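Local coordinates for protein phage terminase large subunit (Thermus phage P7426, PDB 7KS4) that probably acts as the ATP-driven motor that packages viral DNA into empty capsids and as the endonuclease that cuts the genome, this chain being its ATPase domain, at residues K36-L42 and D218-A224. Sequence-based numbering, arbitrary orientation.
Sequences KRRVACL and DFESFHA
Arg37 to Leu42 pair in parallel with Phe219 to Ala224 at one border of the central sheet of the P-loop ATPase domain. Strand 219-224 is outermost within this chain. Strand 37-42 leads into the nucleotide-binding loop that holds Ser46 and Lys48.

Six backbone hydrogen bonds join the strands. The N-H groups of Arg37, Val39 and Cys41 point to the carbonyls of Asp218, Glu220 and Phe222. The carbonyls of the same three residues receive the N-H groups of Glu220, Phe222 and Ala224. The bonds from Phe222 N to Val39 O and from Cys41 N to Phe222 O each measure 2.8 Å. The last, Ala224 N to Cys41 O, is longer at 3.3 Å.

Arg37, Val39, Phe219 and Ser221 share one face. Arg37 CB sits over the centre of the Phe219 ring in a CH-pi contact, 3.6 Å from the centroid. The Arg37 chain bends at chi2 (-73°), and its NH1 turns back to bond Lys36 O at 2.9 Å. The guanidinium stands 72° from the ring plane. Ser221 OG bonds to Phe195 O of helix 190-197.

Arg38, Leu42, Phe222 and Ala224 share the other face, covered partly by helix 25-32. Arg38 CB meets the edge of the Phe222 ring at CE2 (4.0 Å). Its guanidinium leads away to Glu55, Ile30 O and a sulfate. Leu42 CD2 packs on Ala224 CB at 3.7 Å.

On the first face, Cys41 SG lies at the His223 ring edge, 3.9 Å from CD2 of His223, whose NE2 bonds to Ala255 O.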
ATOM      1  N   LYS A  36      -7.900  -7.326  -7.040  1.00 32.86           N
ATOM      2  CA  LYS A  36      -7.474  -7.889  -5.766  1.00 32.54           C
ATOM      3  C   LYS A  36      -5.961  -7.881  -5.607  1.00 29.02           C
ATOM      4  O   LYS A  36      -5.476  -7.996  -4.479  1.00 27.48           O
ATOM      5  CB  LYS A  36      -8.017  -9.313  -5.617  1.00 37.96           C
ATOM      6  CG  LYS A  36      -9.533  -9.367  -5.629  1.00 44.30           C
ATOM      7  CD  LYS A  36     -10.091  -9.963  -4.348  1.00 50.72           C
ATOM      8  CE  LYS A  36     -11.601  -9.777  -4.259  1.00 58.05           C
ATOM      9  NZ  LYS A  36     -12.313 -10.305  -5.458  1.00 62.02           N
ATOM     10  N   ARG A  37      -5.213  -7.731  -6.703  1.00 28.16           N
ATOM     11  CA  ARG A  37      -3.759  -7.605  -6.672  1.00 28.70           C
ATOM     12  C   ARG A  37      -3.414  -6.343  -7.452  1.00 29.70           C
ATOM     13  O   ARG A  37      -3.415  -6.350  -8.687  1.00 29.50           O
ATOM     14  CB  ARG A  37      -3.066  -8.824  -7.271  1.00 28.98           C
ATOM     15  CG  ARG A  37      -3.469 -10.147  -6.630  1.00 28.51           C
ATOM     16  CD  ARG A  37      -2.871 -10.321  -5.237  1.00 28.54           C
ATOM     17  NE  ARG A  37      -3.297 -11.595  -4.657  1.00 29.21           N
ATOM     18  CZ  ARG A  37      -4.315 -11.748  -3.812  1.00 31.59           C
ATOM     19  NH1 ARG A  37      -5.037 -10.706  -3.424  1.00 31.68           N
ATOM     20  NH2 ARG A  37      -4.619 -12.963  -3.355  1.00 31.92           N
ATOM     21  N   ARG A  38      -3.132  -5.271  -6.728  1.00 27.94           N
ATOM     22  CA  ARG A  38      -2.690  -4.015  -7.315  1.00 28.23           C
ATOM     23  C   ARG A  38      -1.192  -3.880  -7.086  1.00 27.39           C
ATOM     24  O   ARG A  38      -0.728  -3.943  -5.940  1.00 27.42           O
ATOM     25  CB  ARG A  38      -3.443  -2.841  -6.695  1.00 28.73           C
ATOM     26  CG  ARG A  38      -4.908  -2.772  -7.100  1.00 30.61           C
ATOM     27  CD  ARG A  38      -5.647  -1.675  -6.336  1.00 31.92           C
ATOM     28  NE  ARG A  38      -5.848  -2.007  -4.928  1.00 30.28           N
ATOM     29  CZ  ARG A  38      -6.380  -1.177  -4.028  1.00 31.56           C
ATOM     30  NH1 ARG A  38      -6.749   0.052  -4.379  1.00 33.06           N
ATOM     31  NH2 ARG A  38      -6.531  -1.570  -2.773  1.00 31.27           N
ATOM     32  N   VAL A  39      -0.446  -3.680  -8.169  1.00 27.96           N
ATOM     33  CA  VAL A  39       1.008  -3.631  -8.142  1.00 27.13           C
ATOM     34  C   VAL A  39       1.409  -2.267  -8.694  1.00 28.54           C
ATOM     35  O   VAL A  39       1.158  -1.972  -9.869  1.00 28.98           O
ATOM     36  CB  VAL A  39       1.639  -4.765  -8.962  1.00 27.42           C
ATOM     37  CG1 VAL A  39       3.147  -4.817  -8.743  1.00 27.58           C
ATOM     38  CG2 VAL A  39       1.008  -6.109  -8.613  1.00 27.52           C
ATOM     39  N   ALA A  40       2.038  -1.439  -7.862  1.00 30.02           N
ATOM     40  CA  ALA A  40       2.440  -0.094  -8.265  1.00 29.94           C
ATOM     41  C   ALA A  40       3.958  -0.006  -8.256  1.00 30.79           C
ATOM     42  O   ALA A  40       4.589  -0.078  -7.195  1.00 31.23           O
ATOM     43  CB  ALA A  40       1.827   0.968  -7.353  1.00 31.46           C
ATOM     44  N   CYS A  41       4.542   0.156  -9.441  1.00 30.69           N
ATOM     45  CA  CYS A  41       5.975   0.373  -9.591  1.00 31.04           C
ATOM     46  C   CYS A  41       6.155   1.857  -9.879  1.00 33.79           C
ATOM     47  O   CYS A  41       5.969   2.304 -11.013  1.00 35.12           O
ATOM     48  CB  CYS A  41       6.545  -0.494 -10.704  1.00 31.54           C
ATOM     49  SG  CYS A  41       8.290  -0.174 -11.034  1.00 33.71           S
ATOM     50  N   LEU A  42       6.502   2.620  -8.843  1.00 37.34           N
ATOM     51  CA  LEU A  42       6.545   4.074  -8.921  1.00 39.85           C
ATOM     52  C   LEU A  42       7.847   4.573  -8.309  1.00 40.25           C
ATOM     53  O   LEU A  42       8.373   3.989  -7.358  1.00 39.31           O
ATOM     54  CB  LEU A  42       5.333   4.733  -8.205  1.00 42.36           C
ATOM     55  CG  LEU A  42       3.928   4.145  -8.414  1.00 42.70           C
ATOM     56  CD1 LEU A  42       2.891   4.906  -7.598  1.00 46.14           C
ATOM     57  CD2 LEU A  42       3.518   4.149  -9.882  1.00 44.16           C
ATOM     58  N   ASP A 218      -7.108 -10.738 -12.159  1.00 39.85           N
ATOM     59  CA  ASP A 218      -7.157 -10.170 -10.816  1.00 40.76           C
ATOM     60  C   ASP A 218      -6.015  -9.201 -10.540  1.00 36.58           C
ATOM     61  O   ASP A 218      -5.918  -8.690  -9.419  1.00 33.62           O
ATOM     62  CB  ASP A 218      -7.159 -11.283  -9.761  1.00 44.88           C
ATOM     63  CG  ASP A 218      -6.140 -12.379 -10.048  1.00 49.03           C
ATOM     64  OD1 ASP A 218      -5.740 -12.540 -11.225  1.00 50.10           O
ATOM     65  OD2 ASP A 218      -5.751 -13.092  -9.091  1.00 50.60           O
ATOM     66  N   PHE A 219      -5.176  -8.923 -11.534  1.00 33.46           N
ATOM     67  CA  PHE A 219      -4.022  -8.052 -11.373  1.00 31.26           C
ATOM     68  C   PHE A 219      -4.222  -6.751 -12.138  1.00 30.71           C
ATOM     69  O   PHE A 219      -4.696  -6.754 -13.279  1.00 30.85           O
ATOM     70  CB  PHE A 219      -2.748  -8.735 -11.871  1.00 30.75           C
ATOM     71  CG  PHE A 219      -2.131  -9.686 -10.882  1.00 30.92           C
ATOM     72  CD1 PHE A 219      -2.710 -10.919 -10.625  1.00 32.81           C
ATOM     73  CD2 PHE A 219      -0.950  -9.361 -10.239  1.00 30.34           C
ATOM     74  CE1 PHE A 219      -2.129 -11.797  -9.717  1.00 32.70           C
ATOM     75  CE2 PHE A 219      -0.370 -10.234  -9.335  1.00 31.14           C
ATOM     76  CZ  PHE A 219      -0.957 -11.447  -9.076  1.00 31.13           C
ATOM     77  N   GLU A 220      -3.834  -5.642 -11.517  1.00 29.74           N
ATOM     78  CA  GLU A 220      -3.760  -4.365 -12.216  1.00 31.99           C
ATOM     79  C   GLU A 220      -2.506  -3.645 -11.754  1.00 29.37           C
ATOM     80  O   GLU A 220      -2.263  -3.534 -10.550  1.00 29.02           O
ATOM     81  CB  GLU A 220      -4.996  -3.495 -11.964  1.00 35.75           C
ATOM     82  CG  GLU A 220      -4.943  -2.163 -12.698  1.00 39.05           C
ATOM     83  CD  GLU A 220      -6.273  -1.443 -12.676  1.00 42.22           C
ATOM     84  OE1 GLU A 220      -7.222  -1.973 -12.060  1.00 42.00           O
ATOM     85  OE2 GLU A 220      -6.368  -0.352 -13.275  1.00 45.16           O
ATOM     86  N   SER A 221      -1.712  -3.160 -12.706  1.00 31.77           N
ATOM     87  CA  SER A 221      -0.420  -2.568 -12.405  1.00 29.91           C
ATOM     88  C   SER A 221      -0.364  -1.103 -12.814  1.00 30.92           C
ATOM     89  O   SER A 221      -0.988  -0.687 -13.796  1.00 32.08           O
ATOM     90  CB  SER A 221       0.700  -3.326 -13.098  1.00 30.22           C
ATOM     91  OG  SER A 221       0.779  -4.643 -12.598  1.00 29.92           O
ATOM     92  N   PHE A 222       0.418  -0.338 -12.055  1.00 31.33           N
ATOM     93  CA  PHE A 222       0.563   1.099 -12.233  1.00 33.65           C
ATOM     94  C   PHE A 222       2.044   1.434 -12.271  1.00 34.41           C
ATOM     95  O   PHE A 222       2.838   0.847 -11.524  1.00 32.73           O
ATOM     96  CB  PHE A 222      -0.131   1.846 -11.094  1.00 35.13           C
ATOM     97  CG  PHE A 222      -1.505   1.323 -10.799  1.00 34.92           C
ATOM     98  CD1 PHE A 222      -2.621   1.947 -11.327  1.00 35.99           C
ATOM     99  CD2 PHE A 222      -1.679   0.188 -10.019  1.00 34.58           C
ATOM    100  CE1 PHE A 222      -3.883   1.460 -11.072  1.00 35.53           C
ATOM    101  CE2 PHE A 222      -2.937  -0.295  -9.762  1.00 35.66           C
ATOM    102  CZ  PHE A 222      -4.040   0.347 -10.293  1.00 36.29           C
ATOM    103  N   HIS A 223       2.410   2.371 -13.149  1.00 34.23           N
ATOM    104  CA  HIS A 223       3.802   2.736 -13.369  1.00 35.37           C
ATOM    105  C   HIS A 223       3.923   4.250 -13.478  1.00 36.84           C
ATOM    106  O   HIS A 223       3.118   4.892 -14.156  1.00 37.06           O
ATOM    107  CB  HIS A 223       4.358   2.086 -14.638  1.00 35.89           C
ATOM    108  CG  HIS A 223       5.830   2.272 -14.798  1.00 38.28           C
ATOM    109  ND1 HIS A 223       6.383   2.976 -15.845  1.00 40.31           N
ATOM    110  CD2 HIS A 223       6.865   1.871 -14.023  1.00 39.29           C
ATOM    111  CE1 HIS A 223       7.698   2.987 -15.716  1.00 40.95           C
ATOM    112  NE2 HIS A 223       8.015   2.323 -14.618  1.00 40.91           N
ATOM    113  N   ALA A 224       4.923   4.818 -12.810  1.00 37.37           N
ATOM    114  CA  ALA A 224       5.177   6.247 -12.928  1.00 37.90           C
ATOM    115  C   ALA A 224       6.577   6.547 -12.423  1.00 39.39           C
ATOM    116  O   ALA A 224       6.954   6.110 -11.332  1.00 39.35           O
ATOM    117  CB  ALA A 224       4.144   7.068 -12.145  1.00 38.53           C
TER